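Local coordinates for Alpha/beta hydrolase fold-3 domain protein (Sulfolobus islandicus, PDB 5LK6) that probably hydrolyses carboxylic esters, as a thermostable esterase or lipase of the alpha/beta hydrolase fold, at residues A[175-180]-A[272-277]; A[238-243]-A[266-271]. One frame throughout, in Å; residues are numbered along the deposited sequence.

Contact 1. Residues A[175-180]-A[272-277]; sequences LIYPAV and VIHGFL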
loop_
_atom_site.group_PDB
_atom_site.type_symbol
_atom_site.label_atom_id
_atom_site.label_comp_id
_atom_site.label_asym_id
_atom_site.label_seq_id
_atom_site.Cartn_x
_atom_site.Cartn_y
_atom_site.Cartn_z
ATOM N N LEU A 175 -1.094 1.401 -12.384
ATOM C CA LEU A 175 -2.273 0.611 -12.750
ATOM C C LEU A 175 -3.151 0.275 -11.534
ATOM O O LEU A 175 -2.792 -0.543 -10.685
ATOM C CB LEU A 175 -1.821 -0.635 -13.425
ATOM C CG LEU A 175 -1.253 -0.595 -14.847
ATOM C CD1 LEU A 175 -0.696 0.735 -15.319
ATOM C CD2 LEU A 175 -0.246 -1.716 -15.003
ATOM N N ILE A 176 -4.295 0.951 -11.441
ATOM C CA ILE A 176 -5.238 0.792 -10.327
ATOM C C ILE A 176 -6.334 -0.166 -10.759
ATOM O O ILE A 176 -7.081 0.110 -11.694
ATOM C CB ILE A 176 -5.849 2.139 -9.943
ATOM C CG1 ILE A 176 -4.717 3.134 -9.609
ATOM C CG2 ILE A 176 -6.797 1.990 -8.760
ATOM C CD1 ILE A 176 -5.068 4.607 -9.740
ATOM N N TYR A 177 -6.409 -1.314 -10.098
ATOM C CA TYR A 177 -7.286 -2.393 -10.505
ATOM C C TYR A 177 -7.551 -2.473 -12.022
ATOM O O TYR A 177 -8.709 -2.487 -12.498
ATOM C CB TYR A 177 -8.570 -2.444 -9.667
ATOM C CG TYR A 177 -9.148 -1.112 -9.130
ATOM C CD1 TYR A 177 -9.915 -0.303 -9.938
ATOM C CD2 TYR A 177 -9.012 -0.760 -7.777
ATOM C CE1 TYR A 177 -10.455 0.863 -9.447
ATOM C CE2 TYR A 177 -9.560 0.415 -7.292
ATOM C CZ TYR A 177 -10.269 1.216 -8.141
ATOM O OH TYR A 177 -10.818 2.359 -7.698
ATOM N N PRO A 178 -6.477 -2.615 -12.778
ATOM C CA PRO A 178 -6.613 -2.706 -14.218
ATOM C C PRO A 178 -7.300 -3.947 -14.786
ATOM O O PRO A 178 -7.251 -5.004 -14.214
ATOM C CB PRO A 178 -5.151 -2.740 -14.690
ATOM C CG PRO A 178 -4.453 -3.465 -13.587
ATOM C CD PRO A 178 -5.104 -2.864 -12.351
ATOM N N ALA A 179 -7.852 -3.784 -15.968
ATOM C CA ALA A 179 -8.201 -4.872 -16.856
ATOM C C ALA A 179 -7.005 -5.044 -17.786
ATOM O O ALA A 179 -6.490 -4.079 -18.265
ATOM C CB ALA A 179 -9.486 -4.532 -17.623
ATOM N N VAL A 180 -6.521 -6.260 -17.963
ATOM C CA VAL A 180 -5.341 -6.510 -18.781
ATOM C C VAL A 180 -5.536 -7.613 -19.845
ATOM O O VAL A 180 -4.614 -7.929 -20.613
ATOM C CB VAL A 180 -4.135 -6.865 -17.880
ATOM C CG1 VAL A 180 -3.811 -5.711 -16.942
ATOM C CG2 VAL A 180 -4.313 -8.185 -17.100
ATOM N N VAL A 272 -11.704 -5.254 0.157
ATOM C CA VAL A 272 -12.394 -4.243 -0.636
ATOM C C VAL A 272 -12.699 -4.699 -2.045
ATOM O O VAL A 272 -12.283 -5.794 -2.514
ATOM C CB VAL A 272 -11.618 -2.904 -0.724
ATOM C CG1 VAL A 272 -11.356 -2.333 0.670
ATOM C CG2 VAL A 272 -10.342 -3.053 -1.527
ATOM N N ILE A 273 -13.444 -3.842 -2.721
ATOM C CA ILE A 273 -14.019 -4.147 -4.014
ATOM C C ILE A 273 -13.394 -3.297 -5.105
ATOM O O ILE A 273 -12.702 -2.321 -4.860
ATOM C CB ILE A 273 -15.524 -3.910 -4.006
ATOM C CG1 ILE A 273 -15.890 -2.525 -3.469
ATOM C CG2 ILE A 273 -16.195 -4.958 -3.141
ATOM C CD1 ILE A 273 -17.237 -2.033 -3.922
ATOM N N HIS A 274 -13.623 -3.721 -6.322
ATOM C CA HIS A 274 -13.235 -2.925 -7.471
ATOM C C HIS A 274 -13.767 -1.513 -7.376
ATOM O O HIS A 274 -14.838 -1.308 -6.922
ATOM C CB HIS A 274 -13.813 -3.560 -8.729
ATOM C CG HIS A 274 -13.192 -3.058 -9.983
ATOM N ND1 HIS A 274 -11.972 -3.509 -10.437
ATOM C CD2 HIS A 274 -13.620 -2.148 -10.879
ATOM C CE1 HIS A 274 -11.687 -2.914 -11.571
ATOM N NE2 HIS A 274 -12.670 -2.082 -11.862
ATOM N N GLY A 275 -13.014 -0.541 -7.840
ATOM C CA GLY A 275 -13.488 0.855 -7.913
ATOM C C GLY A 275 -13.428 1.655 -6.612
ATOM O O GLY A 275 -13.904 2.783 -6.582
ATOM N N PHE A 276 -12.842 1.094 -5.561
ATOM C CA PHE A 276 -12.877 1.695 -4.250
ATOM C C PHE A 276 -12.236 3.108 -4.120
ATOM O O PHE A 276 -12.629 3.849 -3.240
ATOM C CB PHE A 276 -12.358 0.718 -3.139
ATOM C CG PHE A 276 -10.853 0.498 -3.105
ATOM C CD1 PHE A 276 -10.228 -0.365 -3.989
ATOM C CD2 PHE A 276 -10.079 1.091 -2.120
ATOM C CE1 PHE A 276 -8.875 -0.577 -3.948
ATOM C CE2 PHE A 276 -8.700 0.892 -2.073
ATOM C CZ PHE A 276 -8.095 0.054 -3.002
ATOM N N LEU A 277 -11.264 3.475 -4.966
ATOM C CA LEU A 277 -10.718 4.838 -4.939
ATOM C C LEU A 277 -11.767 5.910 -5.334
ATOM O O LEU A 277 -11.702 7.014 -4.835
ATOM C CB LEU A 277 -9.479 4.998 -5.838
ATOM C CG LEU A 277 -8.160 4.517 -5.228
ATOM C CD1 LEU A 277 -8.086 2.998 -5.184
ATOM C CD2 LEU A 277 -6.976 5.110 -6.002
#
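The ring of Y177 projects from segment 175-180 into the bend formed by H274, G275, F276 and L277, and most of the contact is made around it. Its CD1 edge is turned onto one face of the H274 imidazole, an edge-to-face pair with centroids 4.7 Å apart and planes at 51°. On one face of the phenol lies the backbone of G275, whose N comes within 3.3 Å of Y177 CE1; I176 CG2 sits over the centre of the opposite face, placing the ring between its own neighbour and the turn. F276 approaches obliquely, its CD1 lying 3.5 Å from Y177 CE2. With CG between the backbone N and the carbonyl carbon (chi1 74°), F276 holds its ring beside the phenol, while L277 CD1 covers the centre of one F276 face and also meets Y177 CE2 at 3.6 Å. The phenol oxygen Y177 OH accepts a hydrogen bond from L277 N at 3.0 Å, somewhat bent at 143°, which ties the ring to the chain just past the type II turn I273–F276. G275 has the positive phi of that turn. An alanine in place of Y177 would probably open a gap between I176 and G275, deprive L277 N of its acceptor and leave the H274 ring without its aromatic neighbour. H274 ND1 is hydrogen-bonded to D244, and the H274 side chain touches S151 on the GxSxG sequence, a geometry consistent with the Ser-His-Asp catalytic triad of alpha/beta hydrolases, with Y177 packed against the presumed histidine.

Contact 2. Residues A[238-243]-A[266-271]; sequences IITAEY and SVRFNN
I238 O accepts a hydrogen bond from V267 N at 2.9 Å, the first of four backbone bonds between 238-243 and 266-271, which run parallel. T240 uses both its N-H and its C=O toward the other strand, T240 N donating to V267 O and T240 O accepting from F269 N at 2.7 Å. The series ends with E242 N donating to F269 O at 3.1 Å, where the chain turns away from the sheet. CA-H...O contacts accompany these bonds, among them I239 CA to V267 O.

A side-chain bond joins the two chains where both turn a corner. E242 is extended, with CG anti to the backbone N (chi1 -175°), and this carries OE1 to N271 N at 2.8 Å, using the anti lone pair of the carboxylate. The same oxygen touches N270 CB, and Y243 presents its ring edge to N271 CA.

The two strands flank helix 247-259 in the sequence and form with it a beta-alpha-beta unit at the edge of the alpha/beta hydrolase sheet; strand 264-269 is outermost within the chain, but V267, R268 and F269 pair antiparallel with a strand of the second subunit, continuing the sheet across the interface.

Side-chain contacts lie on both faces. On the face of I239 and F269, I239 CG2 meets F269 CD1 at 3.6 Å, near helix 285-302. On the other, the T240 methyl CG2 lies 3.6 Å from the arginine methylene R268 CB.

The polar ends of R268 and N270 find their partners outside the two segments: R268 NE forms a salt bridge with E251 of helix 247-259, and the amide of N270 is hydrogen-bonded to S266 of the second subunit.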
loop_
_atom_site.group_PDB
_atom_site.type_symbol
_atom_site.label_atom_id
_atom_site.label_comp_id
_atom_site.label_asym_id
_atom_site.label_seq_id
_atom_site.Cartn_x
_atom_site.Cartn_y
_atom_site.Cartn_z
ATOM N N ILE A 238 1.238 -1.336 -9.149
ATOM C CA ILE A 238 -0.014 -2.009 -9.474
ATOM C C ILE A 238 -0.794 -2.226 -8.179
ATOM O O ILE A 238 -0.254 -2.775 -7.246
ATOM C CB ILE A 238 0.231 -3.312 -10.229
ATOM C CG1 ILE A 238 0.902 -2.945 -11.543
ATOM C CG2 ILE A 238 -1.091 -3.975 -10.519
ATOM C CD1 ILE A 238 1.381 -4.126 -12.379
ATOM N N ILE A 239 -2.040 -1.763 -8.152
ATOM C CA ILE A 239 -2.914 -1.905 -7.009
ATOM C C ILE A 239 -4.039 -2.802 -7.417
ATOM O O ILE A 239 -4.599 -2.671 -8.502
ATOM C CB ILE A 239 -3.511 -0.561 -6.581
ATOM C CG1 ILE A 239 -2.440 0.285 -5.956
ATOM C CG2 ILE A 239 -4.691 -0.700 -5.606
ATOM C CD1 ILE A 239 -2.865 1.738 -5.900
ATOM N N THR A 240 -4.443 -3.662 -6.483
ATOM C CA THR A 240 -5.381 -4.733 -6.766
ATOM C C THR A 240 -6.338 -4.777 -5.569
ATOM O O THR A 240 -6.027 -4.275 -4.426
ATOM C CB THR A 240 -4.461 -5.927 -7.084
ATOM O OG1 THR A 240 -4.576 -6.356 -8.488
ATOM C CG2 THR A 240 -4.555 -6.967 -6.185
ATOM N N ALA A 241 -7.561 -5.256 -5.840
ATOM C CA ALA A 241 -8.535 -5.458 -4.758
ATOM C C ALA A 241 -8.803 -6.939 -4.551
ATOM O O ALA A 241 -8.854 -7.723 -5.504
ATOM C CB ALA A 241 -9.793 -4.718 -5.014
ATOM N N GLU A 242 -8.974 -7.318 -3.275
ATOM C CA GLU A 242 -9.121 -8.713 -2.911
ATOM C C GLU A 242 -10.392 -9.306 -3.469
ATOM O O GLU A 242 -10.340 -10.387 -4.017
ATOM C CB GLU A 242 -9.083 -8.891 -1.414
ATOM C CG GLU A 242 -9.106 -10.339 -1.027
ATOM C CD GLU A 242 -9.163 -10.610 0.454
ATOM O OE1 GLU A 242 -9.280 -9.659 1.265
ATOM O OE2 GLU A 242 -9.053 -11.813 0.794
ATOM N N TYR A 243 -11.501 -8.578 -3.339
ATOM C CA TYR A 243 -12.832 -9.083 -3.724
ATOM C C TYR A 243 -13.230 -8.432 -5.039
ATOM O O TYR A 243 -14.172 -7.620 -5.121
ATOM C CB TYR A 243 -13.878 -8.862 -2.598
ATOM C CG TYR A 243 -13.617 -9.750 -1.430
ATOM C CD1 TYR A 243 -13.998 -11.103 -1.463
ATOM C CD2 TYR A 243 -12.949 -9.283 -0.318
ATOM C CE1 TYR A 243 -13.717 -11.963 -0.414
ATOM C CE2 TYR A 243 -12.667 -10.115 0.742
ATOM C CZ TYR A 243 -13.051 -11.448 0.702
ATOM O OH TYR A 243 -12.736 -12.272 1.752
ATOM N N SER A 266 3.624 -4.338 -6.338
ATOM C CA SER A 266 2.278 -4.870 -6.531
ATOM C C SER A 266 1.688 -4.982 -5.138
ATOM O O SER A 266 2.245 -5.686 -4.255
ATOM C CB SER A 266 2.346 -6.232 -7.206
ATOM O OG SER A 266 1.085 -6.894 -7.292
ATOM N N VAL A 267 0.589 -4.278 -4.937
ATOM C CA VAL A 267 -0.043 -4.197 -3.649
ATOM C C VAL A 267 -1.497 -4.635 -3.745
ATOM O O VAL A 267 -2.249 -4.085 -4.527
ATOM C CB VAL A 267 0.072 -2.762 -3.092
ATOM C CG1 VAL A 267 -0.780 -2.633 -1.852
ATOM C CG2 VAL A 267 1.513 -2.494 -2.660
ATOM N N ARG A 268 -1.910 -5.615 -2.950
ATOM C CA ARG A 268 -3.303 -5.997 -2.888
ATOM C C ARG A 268 -3.979 -5.407 -1.683
ATOM O O ARG A 268 -3.631 -5.729 -0.557
ATOM C CB ARG A 268 -3.442 -7.503 -2.820
ATOM C CG ARG A 268 -4.896 -7.992 -2.741
ATOM C CD ARG A 268 -4.931 -9.419 -2.289
ATOM N NE ARG A 268 -4.624 -10.313 -3.361
ATOM C CZ ARG A 268 -4.815 -11.624 -3.329
ATOM N NH1 ARG A 268 -5.288 -12.194 -2.267
ATOM N NH2 ARG A 268 -4.505 -12.379 -4.362
ATOM N N PHE A 269 -5.003 -4.598 -1.932
ATOM C CA PHE A 269 -5.794 -4.006 -0.872
ATOM C C PHE A 269 -6.823 -5.053 -0.525
ATOM O O PHE A 269 -7.764 -5.314 -1.302
ATOM C CB PHE A 269 -6.414 -2.667 -1.303
ATOM C CG PHE A 269 -5.451 -1.500 -1.192
ATOM C CD1 PHE A 269 -4.371 -1.391 -2.044
ATOM C CD2 PHE A 269 -5.584 -0.558 -0.190
ATOM C CE1 PHE A 269 -3.467 -0.353 -1.920
ATOM C CE2 PHE A 269 -4.674 0.493 -0.043
ATOM C CZ PHE A 269 -3.611 0.597 -0.911
ATOM N N ASN A 270 -6.616 -5.669 0.642
ATOM C CA ASN A 270 -7.586 -6.604 1.235
ATOM C C ASN A 270 -8.972 -6.044 1.663
ATOM O O ASN A 270 -9.119 -4.852 1.968
ATOM C CB ASN A 270 -6.953 -7.313 2.387
ATOM C CG ASN A 270 -5.768 -8.143 1.946
ATOM O OD1 ASN A 270 -5.815 -8.778 0.884
ATOM N ND2 ASN A 270 -4.684 -8.111 2.727
ATOM N N ASN A 271 -9.964 -6.934 1.670
ATOM C CA ASN A 271 -11.282 -6.644 2.203
ATOM C C ASN A 271 -12.145 -5.638 1.368
ATOM O O ASN A 271 -13.202 -5.238 1.853
ATOM C CB ASN A 271 -11.178 -6.143 3.650
ATOM C CG ASN A 271 -10.114 -6.879 4.467
ATOM O OD1 ASN A 271 -9.080 -6.316 4.892
ATOM N ND2 ASN A 271 -10.363 -8.135 4.687
#

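Contacts 1 and 2 have centres about 8 Å apart and meet through strands 173-176 and 236-241, neighbours in the sheet. L175 O to I239 N (2.9 Å) and I239 O to Y177 N (2.8 Å) are probable hydrogen bonds, so I239 links the two contacts through its backbone. The rings touch as well, F276 CZ lying 3.6 Å from F269 CG. Along the chain contact 2 is nested inside the loop closed by contact 1, and N271 leads directly into 272-277. D244 follows segment 238-243 directly and H274 lies three residues beyond N271, so the two chains paired in contact 2 lead to the presumed acid and histidine.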